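Fructokinase (Silicibacter sp., PDB 3C8U) probably uses ATP to phosphorylate fructose, as a kinase of the P-loop type assigned to a fructose transport system. Local coordinates at residues K35-L46 with V126-L134. Sequence-based numbering, arbitrary orientation. Where two conformers were deposited one is given.
Sequences KSTLSNPLAAAL and VAIIEGNYL
Ser36 and Ser39 reach from the helix to the carboxylate of Glu130 on strand 126-131, a worked example of how a P-loop kinase fold seats the helix that follows its Walker A loop against the parallel sheet. Sequence and geometry are consistent with Lys35 and Ser36 closing that phosphate-binding motif. Helix 36-46 runs nearly antiparallel to the strand, the short axes 9.6 Å apart at their closest.

The tightly packed part is apolar. Ile128 pushes its CD1 methyl up against the helix, meeting Ala43 CB at 3.8 Å and Leu42 CD2 at 3.9 Å, with Leu46 CD1 just beyond. CG1 anti to the carbonyl carbon (chi1 -60°), with an extended chi2, carries that methyl to the backbone N and CB of Ala43. Leu12 of helix 4-14 also packs on Leu46.

Toward the P-loop the contact turns polar and wetter. In one of its two modelled conformers Lys35 bypasses the acid, its NZ 6.7 Å from Glu130 OE1, and its bent chain passes Gly131 to donate to Asn132 OD1 at 2.6 Å, tilted from that amide's carbonyl plane. The buried Glu130, its chain extended beyond CG, spends one oxygen on each serine. Ser39 OG donates to OE1 at 2.5 Å from above the carboxylate plane, 46° out of it. Ser36 OG gives its bond to OE2 at 2.7 Å, likewise from above, 36° out. A glutamine here would probably leave one serine hydroxyl without its acceptor, since the amide offers a single oxygen. On the exposed flank Asn40 ND2 bonds Ser36 O and also donates to a water, which in turn donates to Glu130 OE2 at 2.8 Å, tying the carboxylate to the backbone of Ser36.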
ATOM      1  N   LYS A  35      -3.682  -6.965  -1.570  1.00 22.88           N
ATOM      2  CA  LYS A  35      -2.234  -6.835  -1.376  0.50 20.79           C
ATOM      3  C   LYS A  35      -1.779  -7.283   0.024  1.00 20.02           C
ATOM      4  O   LYS A  35      -0.697  -7.825   0.185  1.00 18.09           O
ATOM      5  CB  LYS A  35      -1.743  -5.420  -1.727  0.50 21.62           C
ATOM      6  CG  LYS A  35      -2.242  -4.316  -0.835  0.50 21.94           C
ATOM      7  CD  LYS A  35      -1.999  -2.940  -1.468  0.50 22.47           C
ATOM      8  CE  LYS A  35      -3.110  -1.974  -1.117  0.50 28.74           C
ATOM      9  NZ  LYS A  35      -4.335  -2.177  -1.988  0.50 21.27           N
ATOM     10  N   SER A  36      -2.619  -7.104   1.030  1.00 18.96           N
ATOM     11  CA  SER A  36      -2.217  -7.504   2.385  1.00 18.40           C
ATOM     12  C   SER A  36      -2.027  -9.018   2.532  1.00 19.23           C
ATOM     13  O   SER A  36      -1.316  -9.491   3.429  1.00 18.44           O
ATOM     14  CB  SER A  36      -3.191  -6.952   3.433  1.00 20.89           C
ATOM     15  OG  SER A  36      -3.204  -5.532   3.394  1.00 20.70           O
ATOM     16  N   THR A  37      -2.657  -9.775   1.635  1.00 16.52           N
ATOM     17  CA  THR A  37      -2.550 -11.246   1.664  1.00 19.27           C
ATOM     18  C   THR A  37      -1.244 -11.759   1.040  1.00 19.65           C
ATOM     19  O   THR A  37      -0.870 -12.929   1.208  1.00 19.08           O
ATOM     20  CB  THR A  37      -3.726 -11.949   0.945  1.00 20.37           C
ATOM     21  OG1 THR A  37      -3.667 -11.664  -0.453  1.00 22.00           O
ATOM     22  CG2 THR A  37      -5.054 -11.515   1.511  1.00 17.32           C
ATOM     23  N   LEU A  38      -0.552 -10.854   0.366  1.00 18.60           N
ATOM     24  CA  LEU A  38       0.800 -11.103  -0.191  1.00 19.71           C
ATOM     25  C   LEU A  38       1.914 -10.494   0.694  1.00 21.59           C
ATOM     26  O   LEU A  38       2.920 -11.136   1.003  1.00 18.95           O
ATOM     27  CB  LEU A  38       0.892 -10.578  -1.631  1.00 20.54           C
ATOM     28  CG  LEU A  38       2.236 -10.784  -2.322  1.00 20.23           C
ATOM     29  CD1 LEU A  38       2.542 -12.293  -2.459  1.00 25.80           C
ATOM     30  CD2 LEU A  38       2.278 -10.088  -3.667  1.00 23.67           C
ATOM     31  N   SER A  39       1.704  -9.269   1.162  1.00 20.99           N
ATOM     32  CA  SER A  39       2.776  -8.563   1.894  1.00 20.10           C
ATOM     33  C   SER A  39       3.169  -9.278   3.179  1.00 18.43           C
ATOM     34  O   SER A  39       4.353  -9.417   3.525  1.00 18.21           O
ATOM     35  CB  SER A  39       2.348  -7.131   2.211  1.00 20.45           C
ATOM     36  OG  SER A  39       1.163  -7.105   2.978  1.00 18.97           O
ATOM     37  N   ASN A  40       2.146  -9.733   3.897  1.00 18.59           N
ATOM     38  CA  ASN A  40       2.356 -10.392   5.192  1.00 18.68           C
ATOM     39  C   ASN A  40       3.146 -11.717   5.095  1.00 18.68           C
ATOM     40  O   ASN A  40       4.123 -11.911   5.838  1.00 19.66           O
ATOM     41  CB  ASN A  40       1.044 -10.517   5.960  1.00 17.83           C
ATOM     42  CG  ASN A  40       0.643  -9.194   6.540  1.00 22.72           C
ATOM     43  OD1 ASN A  40       1.214  -8.779   7.526  1.00 19.01           O
ATOM     44  ND2 ASN A  40      -0.270  -8.479   5.876  1.00 17.93           N
ATOM     45  N   PRO A  41       2.759 -12.616   4.165  1.00 18.78           N
ATOM     46  CA  PRO A  41       3.559 -13.812   4.007  1.00 20.14           C
ATOM     47  C   PRO A  41       4.972 -13.530   3.505  1.00 20.59           C
ATOM     48  O   PRO A  41       5.902 -14.229   3.872  1.00 18.37           O
ATOM     49  CB  PRO A  41       2.776 -14.615   2.962  1.00 21.71           C
ATOM     50  CG  PRO A  41       1.358 -14.201   3.186  1.00 20.53           C
ATOM     51  CD  PRO A  41       1.506 -12.714   3.394  1.00 21.26           C
ATOM     52  N   LEU A  42       5.106 -12.469   2.716  1.00 20.02           N
ATOM     53  CA  LEU A  42       6.428 -12.043   2.231  1.00 19.88           C
ATOM     54  C   LEU A  42       7.285 -11.567   3.392  1.00 19.61           C
ATOM     55  O   LEU A  42       8.460 -11.892   3.458  1.00 18.68           O
ATOM     56  CB  LEU A  42       6.328 -10.953   1.151  1.00 21.50           C
ATOM     57  CG  LEU A  42       7.696 -10.390   0.698  1.00 17.46           C
ATOM     58  CD1 LEU A  42       8.551 -11.457  -0.011  1.00 19.40           C
ATOM     59  CD2 LEU A  42       7.553  -9.139  -0.174  1.00 18.35           C
ATOM     60  N   ALA A  43       6.671 -10.805   4.314  1.00 18.42           N
ATOM     61  CA  ALA A  43       7.357 -10.347   5.530  1.00 17.68           C
ATOM     62  C   ALA A  43       7.859 -11.535   6.345  1.00 18.42           C
ATOM     63  O   ALA A  43       8.982 -11.541   6.878  1.00 18.73           O
ATOM     64  CB  ALA A  43       6.418  -9.389   6.417  1.00 16.22           C
ATOM     65  N   ALA A  44       7.030 -12.563   6.417  1.00 19.69           N
ATOM     66  CA  ALA A  44       7.334 -13.736   7.245  1.00 20.26           C
ATOM     67  C   ALA A  44       8.472 -14.550   6.593  1.00 20.90           C
ATOM     68  O   ALA A  44       9.340 -15.080   7.258  1.00 23.56           O
ATOM     69  CB  ALA A  44       6.068 -14.604   7.437  1.00 20.46           C
ATOM     70  N   ALA A  45       8.447 -14.593   5.272  1.00 18.54           N
ATOM     71  CA  ALA A  45       9.422 -15.359   4.488  1.00 18.30           C
ATOM     72  C   ALA A  45      10.792 -14.722   4.636  1.00 18.01           C
ATOM     73  O   ALA A  45      11.793 -15.404   4.852  1.00 18.24           O
ATOM     74  CB  ALA A  45       8.999 -15.444   3.014  1.00 16.34           C
ATOM     75  N   LEU A  46      10.810 -13.394   4.611  1.00 16.12           N
ATOM     76  CA  LEU A  46      12.086 -12.638   4.711  1.00 17.05           C
ATOM     77  C   LEU A  46      12.662 -12.770   6.133  1.00 20.91           C
ATOM     78  O   LEU A  46      13.867 -13.016   6.346  1.00 21.60           O
ATOM     79  CB  LEU A  46      11.884 -11.169   4.335  1.00 15.25           C
ATOM     80  CG  LEU A  46      11.659 -10.847   2.834  1.00 18.67           C
ATOM     81  CD1 LEU A  46      11.020  -9.468   2.682  1.00 20.35           C
ATOM     82  CD2 LEU A  46      12.963 -10.934   2.022  1.00 20.76           C
ATOM     83  N   VAL A 126      13.676  -4.528   7.577  1.00 18.84           N
ATOM     84  CA  VAL A 126      13.001  -4.251   6.310  1.00 17.67           C
ATOM     85  C   VAL A 126      11.546  -3.906   6.560  1.00 16.65           C
ATOM     86  O   VAL A 126      10.833  -4.655   7.206  1.00 16.11           O
ATOM     87  CB  VAL A 126      13.059  -5.470   5.380  1.00 19.21           C
ATOM     88  CG1 VAL A 126      12.259  -5.219   4.069  1.00 19.64           C
ATOM     89  CG2 VAL A 126      14.540  -5.832   5.101  1.00 25.59           C
ATOM     90  N   ALA A 127      11.141  -2.753   6.044  1.00 17.30           N
ATOM     91  CA  ALA A 127       9.742  -2.338   6.047  1.00 18.36           C
ATOM     92  C   ALA A 127       9.188  -2.541   4.650  1.00 17.17           C
ATOM     93  O   ALA A 127       9.718  -2.023   3.653  1.00 18.15           O
ATOM     94  CB  ALA A 127       9.584  -0.866   6.482  1.00 17.60           C
ATOM     95  N   ILE A 128       8.137  -3.348   4.604  1.00 15.84           N
ATOM     96  CA  ILE A 128       7.388  -3.577   3.390  1.00 15.97           C
ATOM     97  C   ILE A 128       6.232  -2.604   3.471  1.00 18.42           C
ATOM     98  O   ILE A 128       5.331  -2.764   4.289  1.00 17.21           O
ATOM     99  CB  ILE A 128       6.850  -4.992   3.248  1.00 17.23           C
ATOM    100  CG1 ILE A 128       7.999  -6.002   3.239  1.00 24.22           C
ATOM    101  CG2 ILE A 128       5.955  -5.103   1.983  1.00 18.72           C
ATOM    102  CD1 ILE A 128       7.504  -7.383   3.329  1.00 21.25           C
ATOM    103  N   ILE A 129       6.317  -1.585   2.626  1.00 19.09           N
ATOM    104  CA  ILE A 129       5.341  -0.495   2.598  1.00 19.75           C
ATOM    105  C   ILE A 129       4.334  -0.909   1.546  1.00 21.31           C
ATOM    106  O   ILE A 129       4.707  -1.215   0.425  1.00 20.85           O
ATOM    107  CB  ILE A 129       5.976   0.854   2.186  1.00 19.28           C
ATOM    108  CG1 ILE A 129       7.222   1.190   3.014  1.00 24.96           C
ATOM    109  CG2 ILE A 129       4.920   2.015   2.216  1.00 16.25           C
ATOM    110  CD1 ILE A 129       7.027   1.113   4.463  1.00 24.96           C
ATOM    111  N   GLU A 130       3.065  -0.976   1.937  1.00 20.18           N
ATOM    112  CA  GLU A 130       2.017  -1.421   1.049  1.00 18.93           C
ATOM    113  C   GLU A 130       0.979  -0.336   0.850  1.00 17.14           C
ATOM    114  O   GLU A 130       0.551   0.330   1.774  1.00 21.34           O
ATOM    115  CB  GLU A 130       1.402  -2.772   1.491  1.00 21.09           C
ATOM    116  CG  GLU A 130       0.456  -2.700   2.633  1.00 23.30           C
ATOM    117  CD  GLU A 130      -0.262  -3.999   2.920  1.00 24.01           C
ATOM    118  OE1 GLU A 130       0.004  -5.007   2.243  1.00 23.77           O
ATOM    119  OE2 GLU A 130      -1.066  -4.013   3.877  1.00 26.56           O
ATOM    120  N   GLY A 131       0.626  -0.142  -0.410  1.00 19.72           N
ATOM    121  CA  GLY A 131      -0.420   0.846  -0.784  1.00 17.36           C
ATOM    122  C   GLY A 131      -0.803   0.827  -2.243  1.00 17.40           C
ATOM    123  O   GLY A 131      -0.246   0.106  -3.039  1.00 18.63           O
ATOM    124  N   ASN A 132      -1.725   1.697  -2.606  1.00 17.17           N
ATOM    125  CA  ASN A 132      -2.198   1.765  -3.981  1.00 19.13           C
ATOM    126  C   ASN A 132      -1.350   2.666  -4.878  1.00 17.90           C
ATOM    127  O   ASN A 132      -1.378   2.528  -6.088  1.00 20.99           O
ATOM    128  CB  ASN A 132      -3.667   2.205  -3.990  1.00 19.51           C
ATOM    129  CG  ASN A 132      -4.565   1.204  -3.288  1.00 21.19           C
ATOM    130  OD1 ASN A 132      -4.377  -0.018  -3.427  1.00 31.55           O
ATOM    131  ND2 ASN A 132      -5.523   1.693  -2.542  1.00 26.30           N
ATOM    132  N   TYR A 133      -0.632   3.612  -4.264  1.00 18.49           N
ATOM    133  CA  TYR A 133       0.040   4.697  -5.007  1.00 19.23           C
ATOM    134  C   TYR A 133       1.549   4.752  -4.845  1.00 18.05           C
ATOM    135  O   TYR A 133       2.117   5.840  -4.786  1.00 19.16           O
ATOM    136  CB  TYR A 133      -0.572   6.063  -4.630  1.00 17.08           C
ATOM    137  CG  TYR A 133      -2.077   6.057  -4.793  1.00 20.82           C
ATOM    138  CD1 TYR A 133      -2.655   5.869  -6.047  1.00 25.31           C
ATOM    139  CD2 TYR A 133      -2.919   6.197  -3.703  1.00 18.05           C
ATOM    140  CE1 TYR A 133      -4.033   5.831  -6.200  1.00 21.81           C
ATOM    141  CE2 TYR A 133      -4.296   6.159  -3.853  1.00 19.11           C
ATOM    142  CZ  TYR A 133      -4.845   5.977  -5.099  1.00 22.52           C
ATOM    143  OH  TYR A 133      -6.221   5.938  -5.242  1.00 23.25           O
ATOM    144  N   LEU A 134       2.187   3.574  -4.824  1.00 17.38           N
ATOM    145  CA  LEU A 134       3.627   3.476  -4.570  1.00 18.68           C
ATOM    146  C   LEU A 134       4.487   3.472  -5.817  1.00 18.64           C
ATOM    147  O   LEU A 134       5.711   3.611  -5.735  1.00 20.05           O
ATOM    148  CB  LEU A 134       3.948   2.272  -3.688  1.00 19.38           C
ATOM    149  CG  LEU A 134       3.206   2.236  -2.324  1.00 19.92           C
ATOM    150  CD1 LEU A 134       3.847   1.129  -1.457  1.00 18.21           C
ATOM    151  CD2 LEU A 134       3.163   3.600  -1.571  1.00 15.24           C
TER
HETATM  152  O   HOH W   1      -0.909  -5.484   6.253  1.00 22.58           O